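Actin-related protein 8 (Homo sapiens, PDB 4FO0) binds ATP, has low basal ATPase activity, cannot polymerize, and is proposed to serve as a core subunit of the chromatin-remodelling INO80 complex. Local coordinates at residues A[45-56]-A[143-152]. Residues are numbered along the deposited sequence; the frame is centred on the assembly and turned at random.
Sequences ARRHKQQGQPLY and VNPLDCYNIH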
loop_
_atom_site.group_PDB
_atom_site.type_symbol
_atom_site.label_atom_id
_atom_site.label_comp_id
_atom_site.label_asym_id
_atom_site.label_seq_id
_atom_site.Cartn_x
_atom_site.Cartn_y
_atom_site.Cartn_z
ATOM N N ALA A 45 17.512 -5.719 -6.602
ATOM C CA ALA A 45 18.033 -6.864 -7.342
ATOM C C ALA A 45 19.481 -7.105 -6.938
ATOM O O ALA A 45 20.303 -6.188 -6.941
ATOM C CB ALA A 45 17.932 -6.633 -8.841
ATOM N N ARG A 46 19.783 -8.342 -6.580
ATOM C CA ARG A 46 21.118 -8.692 -6.156
ATOM C C ARG A 46 21.682 -9.701 -7.122
ATOM O O ARG A 46 20.997 -10.670 -7.481
ATOM C CB ARG A 46 21.091 -9.261 -4.748
ATOM C CG ARG A 46 20.962 -8.204 -3.675
ATOM C CD ARG A 46 21.407 -8.755 -2.347
ATOM N NE ARG A 46 21.404 -7.749 -1.284
ATOM C CZ ARG A 46 22.343 -6.828 -1.110
ATOM N NH1 ARG A 46 23.368 -6.747 -1.951
ATOM N NH2 ARG A 46 22.244 -5.976 -0.100
ATOM N N ARG A 47 22.925 -9.468 -7.548
ATOM C CA ARG A 47 23.585 -10.362 -8.492
ATOM C C ARG A 47 23.893 -11.693 -7.844
ATOM O O ARG A 47 23.940 -11.802 -6.621
ATOM C CB ARG A 47 24.870 -9.749 -9.048
ATOM C CG ARG A 47 25.399 -10.486 -10.277
ATOM C CD ARG A 47 26.682 -9.874 -10.809
ATOM N NE ARG A 47 26.507 -9.259 -12.122
ATOM C CZ ARG A 47 26.522 -9.927 -13.271
ATOM N NH1 ARG A 47 26.697 -11.241 -13.274
ATOM N NH2 ARG A 47 26.349 -9.284 -14.419
ATOM N N HIS A 48 24.076 -12.715 -8.670
ATOM C CA HIS A 48 24.605 -13.981 -8.191
ATOM C C HIS A 48 26.102 -13.835 -8.012
ATOM O O HIS A 48 26.724 -12.988 -8.656
ATOM C CB HIS A 48 24.327 -15.084 -9.194
ATOM C CG HIS A 48 22.888 -15.459 -9.278
ATOM N ND1 HIS A 48 21.922 -14.849 -8.507
ATOM C CD2 HIS A 48 22.243 -16.383 -10.031
ATOM C CE1 HIS A 48 20.746 -15.381 -8.785
ATOM N NE2 HIS A 48 20.913 -16.317 -9.704
ATOM N N LYS A 49 26.684 -14.650 -7.139
ATOM C CA LYS A 49 28.129 -14.625 -6.961
ATOM C C LYS A 49 28.777 -15.742 -7.782
ATOM O O LYS A 49 30.000 -15.774 -7.943
ATOM C CB LYS A 49 28.504 -14.739 -5.482
ATOM C CG LYS A 49 27.557 -14.021 -4.533
ATOM C CD LYS A 49 26.232 -14.768 -4.393
ATOM C CE LYS A 49 25.886 -15.022 -2.928
ATOM N NZ LYS A 49 25.791 -13.766 -2.121
ATOM N N GLN A 50 27.942 -16.643 -8.305
ATOM C CA GLN A 50 28.395 -17.766 -9.129
ATOM C C GLN A 50 27.475 -18.012 -10.312
ATOM O O GLN A 50 26.333 -17.541 -10.347
ATOM C CB GLN A 50 28.430 -19.056 -8.314
ATOM C CG GLN A 50 29.523 -19.144 -7.279
ATOM C CD GLN A 50 29.374 -20.380 -6.411
ATOM O OE1 GLN A 50 29.063 -20.283 -5.223
ATOM N NE2 GLN A 50 29.586 -21.552 -7.004
ATOM N N GLN A 51 27.980 -18.784 -11.270
ATOM C CA GLN A 51 27.166 -19.291 -12.370
ATOM C C GLN A 51 26.233 -20.400 -11.880
ATOM O O GLN A 51 26.546 -21.113 -10.923
ATOM C CB GLN A 51 28.051 -19.829 -13.505
ATOM C CG GLN A 51 28.771 -18.769 -14.338
ATOM C CD GLN A 51 30.052 -18.262 -13.687
ATOM O OE1 GLN A 51 30.134 -18.116 -12.465
ATOM N NE2 GLN A 51 31.062 -17.997 -14.511
ATOM N N GLY A 52 25.082 -20.534 -12.530
ATOM C CA GLY A 52 24.167 -21.631 -12.255
ATOM C C GLY A 52 23.521 -21.669 -10.879
ATOM O O GLY A 52 23.263 -22.754 -10.344
ATOM N N GLN A 53 23.267 -20.497 -10.298
ATOM C CA GLN A 53 22.444 -20.410 -9.091
ATOM C C GLN A 53 20.978 -20.321 -9.559
ATOM O O GLN A 53 20.713 -19.788 -10.641
ATOM C CB GLN A 53 22.859 -19.202 -8.226
ATOM C CG GLN A 53 24.148 -19.406 -7.370
ATOM C CD GLN A 53 24.700 -18.105 -6.714
ATOM O OE1 GLN A 53 25.873 -18.044 -6.340
ATOM N NE2 GLN A 53 23.851 -17.081 -6.570
ATOM N N PRO A 54 20.025 -20.888 -8.785
ATOM C CA PRO A 54 18.607 -20.759 -9.170
ATOM C C PRO A 54 18.103 -19.338 -8.933
ATOM O O PRO A 54 18.461 -18.711 -7.938
ATOM C CB PRO A 54 17.887 -21.725 -8.225
ATOM C CG PRO A 54 18.983 -22.601 -7.653
ATOM C CD PRO A 54 20.192 -21.733 -7.590
ATOM N N LEU A 55 17.294 -18.825 -9.848
ATOM C CA LEU A 55 16.823 -17.455 -9.733
ATOM C C LEU A 55 15.716 -17.322 -8.689
ATOM O O LEU A 55 14.662 -17.936 -8.798
ATOM C CB LEU A 55 16.385 -16.931 -11.101
ATOM C CG LEU A 55 17.641 -16.748 -11.958
ATOM C CD1 LEU A 55 17.332 -16.255 -13.357
ATOM C CD2 LEU A 55 18.588 -15.789 -11.251
ATOM N N TYR A 56 15.976 -16.538 -7.651
ATOM C CA TYR A 56 14.953 -16.270 -6.654
ATOM C C TYR A 56 14.149 -15.021 -7.031
ATOM O O TYR A 56 14.710 -13.937 -7.227
ATOM C CB TYR A 56 15.564 -16.110 -5.262
ATOM C CG TYR A 56 14.502 -15.908 -4.222
ATOM C CD1 TYR A 56 14.050 -14.630 -3.895
ATOM C CD2 TYR A 56 13.909 -16.998 -3.596
ATOM C CE1 TYR A 56 13.036 -14.448 -2.953
ATOM C CE2 TYR A 56 12.912 -16.828 -2.654
ATOM C CZ TYR A 56 12.475 -15.553 -2.337
ATOM O OH TYR A 56 11.472 -15.398 -1.403
ATOM N N VAL A 143 15.265 -5.295 -14.581
ATOM C CA VAL A 143 16.249 -6.307 -14.866
ATOM C C VAL A 143 15.592 -7.447 -15.646
ATOM O O VAL A 143 14.582 -8.005 -15.215
ATOM C CB VAL A 143 16.872 -6.816 -13.557
ATOM C CG1 VAL A 143 17.715 -8.054 -13.804
ATOM C CG2 VAL A 143 17.694 -5.693 -12.912
ATOM N N ASN A 144 16.146 -7.750 -16.815
ATOM C CA ASN A 144 15.738 -8.903 -17.597
ATOM C C ASN A 144 15.649 -10.121 -16.679
ATOM O O ASN A 144 16.584 -10.420 -15.953
ATOM C CB ASN A 144 16.747 -9.134 -18.717
ATOM C CG ASN A 144 16.339 -10.250 -19.672
ATOM O OD1 ASN A 144 15.674 -11.215 -19.295
ATOM N ND2 ASN A 144 16.767 -10.127 -20.918
ATOM N N PRO A 145 14.499 -10.804 -16.683
ATOM C CA PRO A 145 14.239 -11.963 -15.817
ATOM C C PRO A 145 15.244 -13.081 -16.067
ATOM O O PRO A 145 15.421 -13.951 -15.211
ATOM C CB PRO A 145 12.857 -12.432 -16.260
ATOM C CG PRO A 145 12.272 -11.309 -17.000
ATOM C CD PRO A 145 13.358 -10.483 -17.556
ATOM N N LEU A 146 15.882 -13.059 -17.235
ATOM C CA LEU A 146 16.926 -14.029 -17.563
ATOM C C LEU A 146 18.308 -13.689 -17.000
ATOM O O LEU A 146 19.190 -14.543 -16.970
ATOM C CB LEU A 146 17.045 -14.173 -19.068
ATOM C CG LEU A 146 15.805 -14.752 -19.729
ATOM C CD1 LEU A 146 15.986 -14.700 -21.228
ATOM C CD2 LEU A 146 15.571 -16.179 -19.243
ATOM N N ASP A 147 18.511 -12.444 -16.580
ATOM C CA ASP A 147 19.771 -12.070 -15.942
ATOM C C ASP A 147 19.953 -12.742 -14.602
ATOM O O ASP A 147 18.995 -13.190 -13.975
ATOM C CB ASP A 147 19.879 -10.567 -15.745
ATOM C CG ASP A 147 20.415 -9.866 -16.957
ATOM O OD1 ASP A 147 20.941 -8.744 -16.784
ATOM O OD2 ASP A 147 20.312 -10.439 -18.072
ATOM N N CYS A 148 21.201 -12.781 -14.159
ATOM C CA CYS A 148 21.565 -13.517 -12.963
ATOM C C CYS A 148 21.390 -12.603 -11.767
ATOM O O CYS A 148 22.359 -12.173 -11.135
ATOM C CB CYS A 148 23.008 -14.030 -13.068
ATOM S SG CYS A 148 24.205 -12.766 -13.652
ATOM N N TYR A 149 20.139 -12.284 -11.471
ATOM C CA TYR A 149 19.832 -11.465 -10.310
ATOM C C TYR A 149 18.648 -12.043 -9.578
ATOM O O TYR A 149 17.664 -12.464 -10.204
ATOM C CB TYR A 149 19.560 -10.019 -10.724
ATOM C CG TYR A 149 20.803 -9.254 -11.119
ATOM C CD1 TYR A 149 21.409 -9.460 -12.357
ATOM C CD2 TYR A 149 21.371 -8.317 -10.259
ATOM C CE1 TYR A 149 22.540 -8.756 -12.723
ATOM C CE2 TYR A 149 22.506 -7.604 -10.624
ATOM C CZ TYR A 149 23.089 -7.835 -11.855
ATOM O OH TYR A 149 24.220 -7.136 -12.221
ATOM N N ASN A 150 18.751 -12.104 -8.252
ATOM C CA ASN A 150 17.580 -12.412 -7.427
ATOM C C ASN A 150 16.853 -11.122 -7.093
ATOM O O ASN A 150 17.486 -10.079 -6.876
ATOM C CB ASN A 150 17.963 -13.140 -6.150
ATOM C CG ASN A 150 18.579 -14.498 -6.413
ATOM O OD1 ASN A 150 18.255 -15.166 -7.392
ATOM N ND2 ASN A 150 19.470 -14.914 -5.528
ATOM N N ILE A 151 15.527 -11.188 -7.080
ATOM C CA ILE A 151 14.707 -10.022 -6.781
ATOM C C ILE A 151 14.140 -10.121 -5.375
ATOM O O ILE A 151 13.521 -11.129 -5.016
ATOM C CB ILE A 151 13.559 -9.889 -7.780
ATOM C CG1 ILE A 151 14.113 -9.853 -9.204
ATOM C CG2 ILE A 151 12.716 -8.652 -7.475
ATOM C CD1 ILE A 151 15.007 -8.681 -9.478
ATOM N N HIS A 152 14.356 -9.069 -4.588
ATOM C CA HIS A 152 13.906 -9.037 -3.196
ATOM C C HIS A 152 13.065 -7.811 -2.868
ATOM O O HIS A 152 13.469 -6.665 -3.114
ATOM C CB HIS A 152 15.095 -9.136 -2.224
ATOM C CG HIS A 152 15.891 -10.397 -2.373
ATOM N ND1 HIS A 152 17.130 -10.432 -2.978
ATOM C CD2 HIS A 152 15.611 -11.672 -2.014
ATOM C CE1 HIS A 152 17.581 -11.674 -2.985
ATOM N NE2 HIS A 152 16.679 -12.446 -2.407
#
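Strand 149-152 is met on both edges by one segment, 45-56, which pairs with it at Arg46 and returns to its opposite edge at Tyr56. On the first edge Arg46 and Asn150 form an antiparallel hydrogen-bonded pair, Arg46 N to Asn150 O at 2.9 Å and Asn150 N to Arg46 O at 2.8 Å, and beyond the end of the strands His48 N donates to Cys148 O. On the second edge Ile151 N donates to Tyr56 O (2.9 Å). The Tyr56 ring lies nearly parallel to that of His152 but slid away, with little overlap.

In the non-hydrogen-bonded pair next to Arg46, the Tyr149 ring is laid against Arg47 by a first torsion that keeps CG beside its own backbone N (chi1 -74°). Arg47 CA sits over the ring face, 3.9 Å from its centroid, in a CH-pi contact, while Arg47 NE reaches Tyr149 OH in a weak hydrogen bond (3.1 Å). That hydroxyl also bonds Pro132 O. Were Tyr149 an alanine, Arg47 CA would probably lose its cover, and Arg47 NE and the Pro132 carbonyl would lose this hydroxyl. On the side of the sheet that carries Arg47 and Tyr149, Ala45 CB meets Ile151 CD1 at 3.6 Å.

Within this actin-fold sheet, strand 38-47 runs between strands 149-152 and 134-136; Leu135 packs against Ala45 and Tyr149, whereas Arg46, on the other face, turns to helix 170-187 and a salt bridge with Asp176.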